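Local coordinates for berberine bridge enzyme-like 28 (Arabidopsis thaliana, PDB 5D79), which binds FAD as an oxidoreductase of the berberine bridge enzyme-like family and is involved in adaptation to salt stress, at residues K368-Q373 with S453-M458; G396-T401 with Y425-V430. One frame throughout, in Å; residues are numbered along the deposited sequence.

Interaction 1 of 2, residues K368-Q373 with S453-M458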
ATOM      1  N   LYS A 368      -0.069  -7.770   9.074  1.00 15.41           N
ATOM      2  CA  LYS A 368       1.386  -7.850   9.245  1.00 15.54           C
ATOM      3  C   LYS A 368       1.943  -8.551   8.015  1.00 15.12           C
ATOM      4  O   LYS A 368       1.199  -9.218   7.308  1.00 15.68           O
ATOM      5  CB  LYS A 368       1.755  -8.612  10.523  1.00 15.95           C
ATOM      6  CG  LYS A 368       1.039  -8.106  11.788  1.00 15.73           C
ATOM      7  CD  LYS A 368       1.369  -8.955  13.021  1.00 17.49           C
ATOM      8  CE  LYS A 368       2.747  -8.652  13.591  1.00 16.18           C
ATOM      9  NZ  LYS A 368       2.760  -7.433  14.427  1.00 18.48           N
ATOM     10  N   ASP A 369       3.230  -8.407   7.727  1.00 15.89           N
ATOM     11  CA  ASP A 369       3.756  -9.150   6.597  1.00 15.57           C
ATOM     12  C   ASP A 369       5.224  -9.556   6.779  1.00 14.26           C
ATOM     13  O   ASP A 369       5.872  -9.177   7.752  1.00 13.25           O
ATOM     14  CB  ASP A 369       3.527  -8.359   5.298  1.00  9.98           C
ATOM     15  CG  ASP A 369       4.631  -7.360   4.978  1.00 14.37           C
ATOM     16  OD1 ASP A 369       5.204  -6.731   5.888  1.00 16.20           O
ATOM     17  OD2 ASP A 369       4.915  -7.196   3.772  1.00 16.63           O
ATOM     18  N   ASP A 370       5.701 -10.375   5.844  1.00 14.52           N
ATOM     19  CA  ASP A 370       7.012 -10.991   5.881  1.00 13.38           C
ATOM     20  C   ASP A 370       7.554 -11.187   4.469  1.00  9.94           C
ATOM     21  O   ASP A 370       6.814 -11.166   3.477  1.00 10.54           O
ATOM     22  CB  ASP A 370       6.952 -12.358   6.569  1.00 10.52           C
ATOM     23  CG  ASP A 370       7.172 -12.290   8.048  1.00 13.10           C
ATOM     24  OD1 ASP A 370       8.110 -11.595   8.486  1.00 16.66           O
ATOM     25  OD2 ASP A 370       6.417 -12.964   8.777  1.00 15.51           O
ATOM     26  N   PHE A 371       8.852 -11.426   4.394  1.00 10.08           N
ATOM     27  CA  PHE A 371       9.475 -11.824   3.159  1.00 12.51           C
ATOM     28  C   PHE A 371      10.113 -13.190   3.370  1.00 15.52           C
ATOM     29  O   PHE A 371      10.793 -13.416   4.369  1.00 13.14           O
ATOM     30  CB  PHE A 371      10.489 -10.772   2.703  1.00 11.54           C
ATOM     31  CG  PHE A 371       9.846  -9.498   2.262  1.00 15.04           C
ATOM     32  CD1 PHE A 371       9.530  -8.510   3.190  1.00 17.51           C
ATOM     33  CD2 PHE A 371       9.491  -9.308   0.930  1.00 15.71           C
ATOM     34  CE1 PHE A 371       8.888  -7.343   2.794  1.00 16.88           C
ATOM     35  CE2 PHE A 371       8.856  -8.137   0.523  1.00 14.97           C
ATOM     36  CZ  PHE A 371       8.549  -7.157   1.460  1.00 13.65           C
ATOM     37  N   VAL A 372       9.845 -14.103   2.442  1.00 13.86           N
ATOM     38  CA  VAL A 372      10.400 -15.445   2.483  1.00 14.34           C
ATOM     39  C   VAL A 372      11.530 -15.530   1.480  1.00 10.88           C
ATOM     40  O   VAL A 372      11.369 -15.154   0.324  1.00 12.36           O
ATOM     41  CB  VAL A 372       9.326 -16.520   2.183  1.00 12.45           C
ATOM     42  CG1 VAL A 372       9.957 -17.912   2.026  1.00 11.27           C
ATOM     43  CG2 VAL A 372       8.252 -16.517   3.273  1.00 11.82           C
ATOM     44  N   GLN A 373      12.682 -16.006   1.935  1.00 15.67           N
ATOM     45  CA  GLN A 373      13.889 -16.033   1.109  1.00 14.04           C
ATOM     46  C   GLN A 373      14.257 -17.447   0.671  1.00 13.02           C
ATOM     47  O   GLN A 373      15.023 -17.640  -0.270  1.00 18.68           O
ATOM     48  CB  GLN A 373      15.047 -15.371   1.866  1.00 12.24           C
ATOM     49  CG  GLN A 373      14.727 -13.929   2.252  1.00 14.13           C
ATOM     50  CD  GLN A 373      15.871 -13.181   2.878  1.00 14.86           C
ATOM     51  OE1 GLN A 373      16.569 -13.696   3.742  1.00 20.43           O
ATOM     52  NE2 GLN A 373      16.058 -11.940   2.452  1.00 16.00           N
ATOM     53  N   SER A 453      -0.139 -14.230  16.448  1.00 21.62           N
ATOM     54  CA  SER A 453       0.267 -15.599  16.753  1.00 21.06           C
ATOM     55  C   SER A 453       0.831 -16.338  15.538  1.00 19.20           C
ATOM     56  O   SER A 453       1.814 -17.072  15.659  1.00 22.35           O
ATOM     57  CB  SER A 453      -0.915 -16.377  17.340  1.00 21.09           C
ATOM     58  OG  SER A 453      -0.512 -17.661  17.782  1.00 24.60           O
ATOM     59  N   VAL A 454       0.218 -16.142  14.374  1.00 18.35           N
ATOM     60  CA  VAL A 454       0.693 -16.786  13.151  1.00 17.46           C
ATOM     61  C   VAL A 454       2.026 -16.159  12.731  1.00 16.66           C
ATOM     62  O   VAL A 454       2.926 -16.851  12.260  1.00 19.49           O
ATOM     63  CB  VAL A 454      -0.368 -16.707  11.979  1.00 17.67           C
ATOM     64  CG1 VAL A 454      -0.711 -15.274  11.598  1.00 14.36           C
ATOM     65  CG2 VAL A 454       0.104 -17.479  10.755  1.00 14.34           C
ATOM     66  N   TYR A 455       2.151 -14.854  12.937  1.00 16.07           N
ATOM     67  CA  TYR A 455       3.380 -14.130  12.638  1.00 17.31           C
ATOM     68  C   TYR A 455       4.528 -14.642  13.498  1.00 19.93           C
ATOM     69  O   TYR A 455       5.626 -14.928  12.997  1.00 16.41           O
ATOM     70  CB  TYR A 455       3.161 -12.639  12.866  1.00 17.94           C
ATOM     71  CG  TYR A 455       4.357 -11.724  12.647  1.00 17.18           C
ATOM     72  CD1 TYR A 455       5.240 -11.427  13.688  1.00 17.26           C
ATOM     73  CD2 TYR A 455       4.560 -11.097  11.422  1.00 17.51           C
ATOM     74  CE1 TYR A 455       6.310 -10.562  13.500  1.00 16.03           C
ATOM     75  CE2 TYR A 455       5.630 -10.226  11.231  1.00 18.14           C
ATOM     76  CZ  TYR A 455       6.494  -9.964  12.273  1.00 15.63           C
ATOM     77  OH  TYR A 455       7.541  -9.104  12.078  1.00 14.70           O
ATOM     78  N   GLU A 456       4.269 -14.760  14.797  1.00 22.03           N
ATOM     79  CA  GLU A 456       5.258 -15.334  15.702  1.00 23.80           C
ATOM     80  C   GLU A 456       5.635 -16.750  15.242  1.00 21.73           C
ATOM     81  O   GLU A 456       6.811 -17.117  15.245  1.00 19.12           O
ATOM     82  CB  GLU A 456       4.745 -15.353  17.148  1.00 22.70           C
ATOM     83  CG  GLU A 456       4.590 -13.978  17.780  1.00 24.17           C
ATOM     84  CD  GLU A 456       5.851 -13.144  17.706  1.00 26.62           C
ATOM     85  OE1 GLU A 456       6.904 -13.623  18.168  1.00 29.45           O
ATOM     86  OE2 GLU A 456       5.796 -12.011  17.179  1.00 28.27           O
ATOM     87  N   PHE A 457       4.640 -17.527  14.825  1.00 17.95           N
ATOM     88  CA  PHE A 457       4.915 -18.876  14.390  1.00 18.42           C
ATOM     89  C   PHE A 457       5.869 -18.879  13.204  1.00 21.17           C
ATOM     90  O   PHE A 457       6.738 -19.746  13.105  1.00 24.22           O
ATOM     91  CB  PHE A 457       3.643 -19.635  14.010  1.00 18.12           C
ATOM     92  CG  PHE A 457       3.936 -20.922  13.291  1.00 21.93           C
ATOM     93  CD1 PHE A 457       4.460 -22.009  13.983  1.00 22.43           C
ATOM     94  CD2 PHE A 457       3.762 -21.026  11.921  1.00 20.26           C
ATOM     95  CE1 PHE A 457       4.776 -23.188  13.329  1.00 21.69           C
ATOM     96  CE2 PHE A 457       4.080 -22.205  11.262  1.00 21.61           C
ATOM     97  CZ  PHE A 457       4.590 -23.289  11.970  1.00 19.33           C
ATOM     98  N   MET A 458       5.715 -17.902  12.316  1.00 21.34           N
ATOM     99  CA  MET A 458       6.459 -17.887  11.054  1.00 18.73           C
ATOM    100  C   MET A 458       7.909 -17.420  11.191  1.00 17.96           C
ATOM    101  O   MET A 458       8.663 -17.491  10.227  1.00 18.83           O
ATOM    102  CB  MET A 458       5.738 -17.003  10.031  1.00 12.48           C
ATOM    103  CG  MET A 458       4.473 -17.610   9.469  1.00 12.40           C
ATOM    104  SD  MET A 458       4.827 -19.007   8.387  1.00 18.53           S
ATOM    105  CE  MET A 458       5.683 -18.186   7.050  1.00 11.81           C
TER
HETATM  106  O   HOH W   1       7.362  -7.755   9.580  1.00 17.06           O
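Lys368 and Tyr455 cross at about a right angle, the lysine chain passing over one face of the phenol ring. With CG anti to its backbone N (chi1 178°), Tyr455 reaches from helix 441-458 toward strand 363-372. The bend at chi3 of Lys368 brings CE over the middle of the Tyr455 ring, 3.6 Å from its centroid, in a CH-pi contact. A further bend at chi4 places NZ above the same face as a cation-pi partner 4.8 Å from the Tyr455 centroid, 8° off the normal, and also salt-bridged to Asp475. Strand 363-372 is an outermost strand of the seven-stranded antiparallel sheet, the substrate-domain sheet of this flavoprotein family, and the helix segment lies against it with its axis 9.5 Å from that of the strand segment and nearly parallel to it. Asp370 approaches the ring obliquely: its OD2 lies 3.7 Å from Tyr455 CD2, and the carboxylate plane is tilted only 13° from the ring plane. That carboxylate is gripped by Arg467 at OD1 and by the Tyr429 hydroxyl at OD2. At the ring edge Asp369 O is 3.6 Å from Tyr455 CE2, and a water, 2.8 Å from Tyr455 OH, donates to that carbonyl. An alanine in place of Tyr455 would remove the ring under Lys368 and the hydroxyl that holds this water, and would probably loosen the helix against the strand.

Interaction 2 of 2, residues G396-T401 with Y425-V430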
ATOM      1  N   GLY A 396     -10.295 -13.820   7.646  1.00 18.35           N
ATOM      2  CA  GLY A 396      -8.861 -13.636   7.570  1.00 17.73           C
ATOM      3  C   GLY A 396      -8.229 -14.243   6.331  1.00 16.68           C
ATOM      4  O   GLY A 396      -8.787 -15.131   5.700  1.00 19.57           O
ATOM      5  N   LYS A 397      -7.048 -13.749   5.987  1.00 17.34           N
ATOM      6  CA  LYS A 397      -6.339 -14.185   4.793  1.00 22.30           C
ATOM      7  C   LYS A 397      -4.835 -14.340   5.050  1.00 19.97           C
ATOM      8  O   LYS A 397      -4.238 -13.575   5.818  1.00 21.21           O
ATOM      9  CB  LYS A 397      -6.566 -13.187   3.643  1.00 22.96           C
ATOM     10  CG  LYS A 397      -8.012 -12.803   3.407  1.00 21.16           C
ATOM     11  CD  LYS A 397      -8.219 -12.068   2.091  1.00 23.79           C
ATOM     12  CE  LYS A 397      -9.716 -11.913   1.820  1.00 28.96           C
ATOM     13  NZ  LYS A 397     -10.037 -11.332   0.491  1.00 32.28           N
ATOM     14  N   ILE A 398      -4.227 -15.332   4.403  1.00 17.87           N
ATOM     15  CA  ILE A 398      -2.772 -15.362   4.263  1.00 15.08           C
ATOM     16  C   ILE A 398      -2.457 -15.367   2.770  1.00 14.50           C
ATOM     17  O   ILE A 398      -2.827 -16.287   2.046  1.00 13.90           O
ATOM     18  CB  ILE A 398      -2.158 -16.557   4.996  1.00 17.74           C
ATOM     19  CG1 ILE A 398      -2.273 -16.319   6.501  1.00 22.58           C
ATOM     20  CG2 ILE A 398      -0.696 -16.740   4.621  1.00 16.24           C
ATOM     21  CD1 ILE A 398      -2.030 -17.545   7.339  1.00 25.48           C
ATOM     22  N   ILE A 399      -1.824 -14.294   2.311  1.00 10.23           N
ATOM     23  CA  ILE A 399      -1.680 -14.027   0.888  1.00 13.35           C
ATOM     24  C   ILE A 399      -0.221 -14.095   0.471  1.00 13.87           C
ATOM     25  O   ILE A 399       0.604 -13.355   0.986  1.00 15.33           O
ATOM     26  CB  ILE A 399      -2.257 -12.630   0.512  1.00 18.24           C
ATOM     27  CG1 ILE A 399      -3.636 -12.416   1.146  1.00 20.01           C
ATOM     28  CG2 ILE A 399      -2.373 -12.480  -1.001  1.00 19.55           C
ATOM     29  CD1 ILE A 399      -4.008 -10.954   1.331  1.00 20.45           C
ATOM     30  N   LEU A 400       0.091 -14.976  -0.471  1.00 14.99           N
ATOM     31  CA  LEU A 400       1.461 -15.152  -0.928  1.00 16.58           C
ATOM     32  C   LEU A 400       1.633 -14.532  -2.318  1.00 17.23           C
ATOM     33  O   LEU A 400       1.041 -14.988  -3.297  1.00 14.43           O
ATOM     34  CB  LEU A 400       1.856 -16.644  -0.935  1.00 14.61           C
ATOM     35  CG  LEU A 400       2.148 -17.352   0.398  1.00 11.75           C
ATOM     36  CD1 LEU A 400       0.919 -17.438   1.283  1.00 13.38           C
ATOM     37  CD2 LEU A 400       2.681 -18.736   0.143  1.00 14.18           C
ATOM     38  N   THR A 401       2.458 -13.489  -2.377  1.00 15.68           N
ATOM     39  CA  THR A 401       2.677 -12.703  -3.583  1.00 13.21           C
ATOM     40  C   THR A 401       4.083 -12.920  -4.136  1.00 13.39           C
ATOM     41  O   THR A 401       5.062 -12.568  -3.491  1.00 12.55           O
ATOM     42  CB  THR A 401       2.449 -11.215  -3.292  1.00  9.95           C
ATOM     43  OG1 THR A 401       1.087 -11.037  -2.905  1.00 14.14           O
ATOM     44  CG2 THR A 401       2.715 -10.364  -4.511  1.00  9.40           C
ATOM     45  N   TYR A 425       9.108 -14.524  -2.302  1.00 16.06           N
ATOM     46  CA  TYR A 425       7.779 -13.934  -2.287  1.00 15.33           C
ATOM     47  C   TYR A 425       7.528 -13.165  -0.998  1.00 14.15           C
ATOM     48  O   TYR A 425       8.294 -13.251  -0.040  1.00 15.65           O
ATOM     49  CB  TYR A 425       6.704 -15.012  -2.484  1.00 13.70           C
ATOM     50  CG  TYR A 425       6.651 -16.086  -1.422  1.00 14.78           C
ATOM     51  CD1 TYR A 425       7.415 -17.247  -1.543  1.00 13.22           C
ATOM     52  CD2 TYR A 425       5.822 -15.958  -0.318  1.00 14.16           C
ATOM     53  CE1 TYR A 425       7.369 -18.246  -0.592  1.00 13.66           C
ATOM     54  CE2 TYR A 425       5.768 -16.958   0.651  1.00 16.69           C
ATOM     55  CZ  TYR A 425       6.544 -18.097   0.507  1.00 15.22           C
ATOM     56  OH  TYR A 425       6.498 -19.093   1.457  1.00 14.17           O
ATOM     57  N   GLU A 426       6.453 -12.399  -0.995  1.00 13.59           N
ATOM     58  CA  GLU A 426       6.048 -11.651   0.178  1.00 14.64           C
ATOM     59  C   GLU A 426       4.776 -12.313   0.703  1.00 14.36           C
ATOM     60  O   GLU A 426       3.980 -12.852  -0.068  1.00 12.83           O
ATOM     61  CB  GLU A 426       5.838 -10.170  -0.172  1.00 12.77           C
ATOM     62  CG  GLU A 426       5.504  -9.251   1.009  1.00 14.86           C
ATOM     63  CD  GLU A 426       4.006  -9.078   1.213  1.00 18.33           C
ATOM     64  OE1 GLU A 426       3.227  -9.525   0.339  1.00 17.45           O
ATOM     65  OE2 GLU A 426       3.610  -8.493   2.241  1.00 14.63           O
ATOM     66  N   ILE A 427       4.602 -12.308   2.015  1.00 10.07           N
ATOM     67  CA  ILE A 427       3.434 -12.939   2.594  1.00 15.22           C
ATOM     68  C   ILE A 427       2.768 -11.994   3.601  1.00 17.51           C
ATOM     69  O   ILE A 427       3.432 -11.420   4.466  1.00 18.07           O
ATOM     70  CB  ILE A 427       3.804 -14.300   3.253  1.00 12.08           C
ATOM     71  CG1 ILE A 427       2.596 -14.937   3.937  1.00 12.19           C
ATOM     72  CG2 ILE A 427       4.951 -14.150   4.228  1.00 14.13           C
ATOM     73  CD1 ILE A 427       2.854 -16.369   4.316  1.00 14.75           C
ATOM     74  N   GLN A 428       1.459 -11.813   3.453  1.00 12.03           N
ATOM     75  CA  GLN A 428       0.697 -10.970   4.360  1.00 12.54           C
ATOM     76  C   GLN A 428      -0.301 -11.805   5.136  1.00 12.24           C
ATOM     77  O   GLN A 428      -1.016 -12.611   4.571  1.00 17.38           O
ATOM     78  CB  GLN A 428      -0.038  -9.858   3.596  1.00 16.17           C
ATOM     79  CG  GLN A 428      -0.863  -8.932   4.487  1.00 16.06           C
ATOM     80  CD  GLN A 428      -1.810  -8.031   3.715  1.00 19.98           C
ATOM     81  OE1 GLN A 428      -1.988  -8.177   2.498  1.00 22.17           O
ATOM     82  NE2 GLN A 428      -2.432  -7.087   4.425  1.00 17.86           N
ATOM     83  N   TYR A 429      -0.331 -11.612   6.442  1.00 15.01           N
ATOM     84  CA  TYR A 429      -1.347 -12.210   7.302  1.00 14.78           C
ATOM     85  C   TYR A 429      -2.287 -11.096   7.746  1.00 11.46           C
ATOM     86  O   TYR A 429      -1.878 -10.176   8.456  1.00 17.85           O
ATOM     87  CB  TYR A 429      -0.718 -12.890   8.522  1.00 13.97           C
ATOM     88  CG  TYR A 429       0.719 -13.360   8.336  1.00 16.95           C
ATOM     89  CD1 TYR A 429       1.796 -12.484   8.529  1.00 20.00           C
ATOM     90  CD2 TYR A 429       1.006 -14.683   8.003  1.00 14.23           C
ATOM     91  CE1 TYR A 429       3.103 -12.911   8.377  1.00 17.43           C
ATOM     92  CE2 TYR A 429       2.307 -15.114   7.841  1.00 13.49           C
ATOM     93  CZ  TYR A 429       3.355 -14.228   8.031  1.00 16.81           C
ATOM     94  OH  TYR A 429       4.661 -14.660   7.885  1.00 14.99           O
ATOM     95  N   VAL A 430      -3.542 -11.161   7.328  1.00 13.20           N
ATOM     96  CA  VAL A 430      -4.478 -10.078   7.629  1.00 17.01           C
ATOM     97  C   VAL A 430      -5.835 -10.641   8.078  1.00 18.67           C
ATOM     98  O   VAL A 430      -6.376 -11.565   7.478  1.00 15.07           O
ATOM     99  CB  VAL A 430      -4.643  -9.127   6.409  1.00 18.28           C
ATOM    100  CG1 VAL A 430      -4.972  -9.913   5.143  1.00 19.49           C
ATOM    101  CG2 VAL A 430      -5.676  -8.043   6.679  1.00 12.10           C
TER
HETATM  102  O   HOH W   2       1.054 -11.248  -0.320  1.00 12.42           O
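Strands 396-402 and 425-434 run antiparallel side by side inside the sheet, with strand 284-292 beyond 396-402 and strand 363-372 beyond 425-434. Three hydrogen-bonded pairs, Lys397 with Val430, Ile399 with Gln428 and Thr401 with Glu426, each exchange two N-H...O bonds; the shortest joins Lys397 N to Val430 O at 2.7 Å, and the straightest, from Thr401 N to Glu426 O, reaches 175°. The tightly packed part is the face of Ile398, Leu400, Ile427 and Tyr429, whose Ile398 and Tyr429 end lies under Val454 of helix 441-458. There Ile427, with CG1 anti to its backbone N (chi1 177°), lies side by side with Ile398 and Leu400 and lodges its CD1 between them, 3.6 Å from Ile398 CG2. Leu400 also runs alongside Tyr425, whose CE2 is 3.6 Å from Leu400 CD2 and whose ring meets Trp273 edge-to-face, while Ile398 CG1 meets the edge of the Tyr429 ring. The other face is more polar, and its looser, partly exposed side is at Lys397 and Ile399. Lys397 leads its extended chain away from the partner strand, and Ile399 touches Gln428 OE1 and Val430 CG1 with CD1. Extended Gln428 bonds through NE2 to the Tyr113 hydroxyl, and its side chain comes within about 5 Å of the FAD. A water bridges Ile399 O, Glu426 OE1 and Thr401 OG1, lying 2.6 Å from Thr401 OG1, which is also bonded to Arg287. Glu426 OE2 lies unusually close to OD2 of Asp369, whose OD1 accepts from Tyr470 N; so short an approach implies that the two carboxylates probably share a proton, which would raise the pKa for losing it.

Strand 363-372 comes first along the chain and supplies residues 368-373 to interaction 1. Helix 378-388 follows, then strand 396-402, the first partner of interaction 2, which closes its loop across 23 intervening residues when strand 425-434 returns antiparallel. Helix 441-458 comes directly after that strand and completes interaction 1, closing a loop of 79 intervening residues in which interaction 2 is wholly nested. Strand 425-434 sits between the other two strands in the sheet, so the contacts adjoin, their centres about 9 Å apart. Interaction 2 joins two strands within the sheet, whereas interaction 1 fastens the helix over the outermost of these three strands.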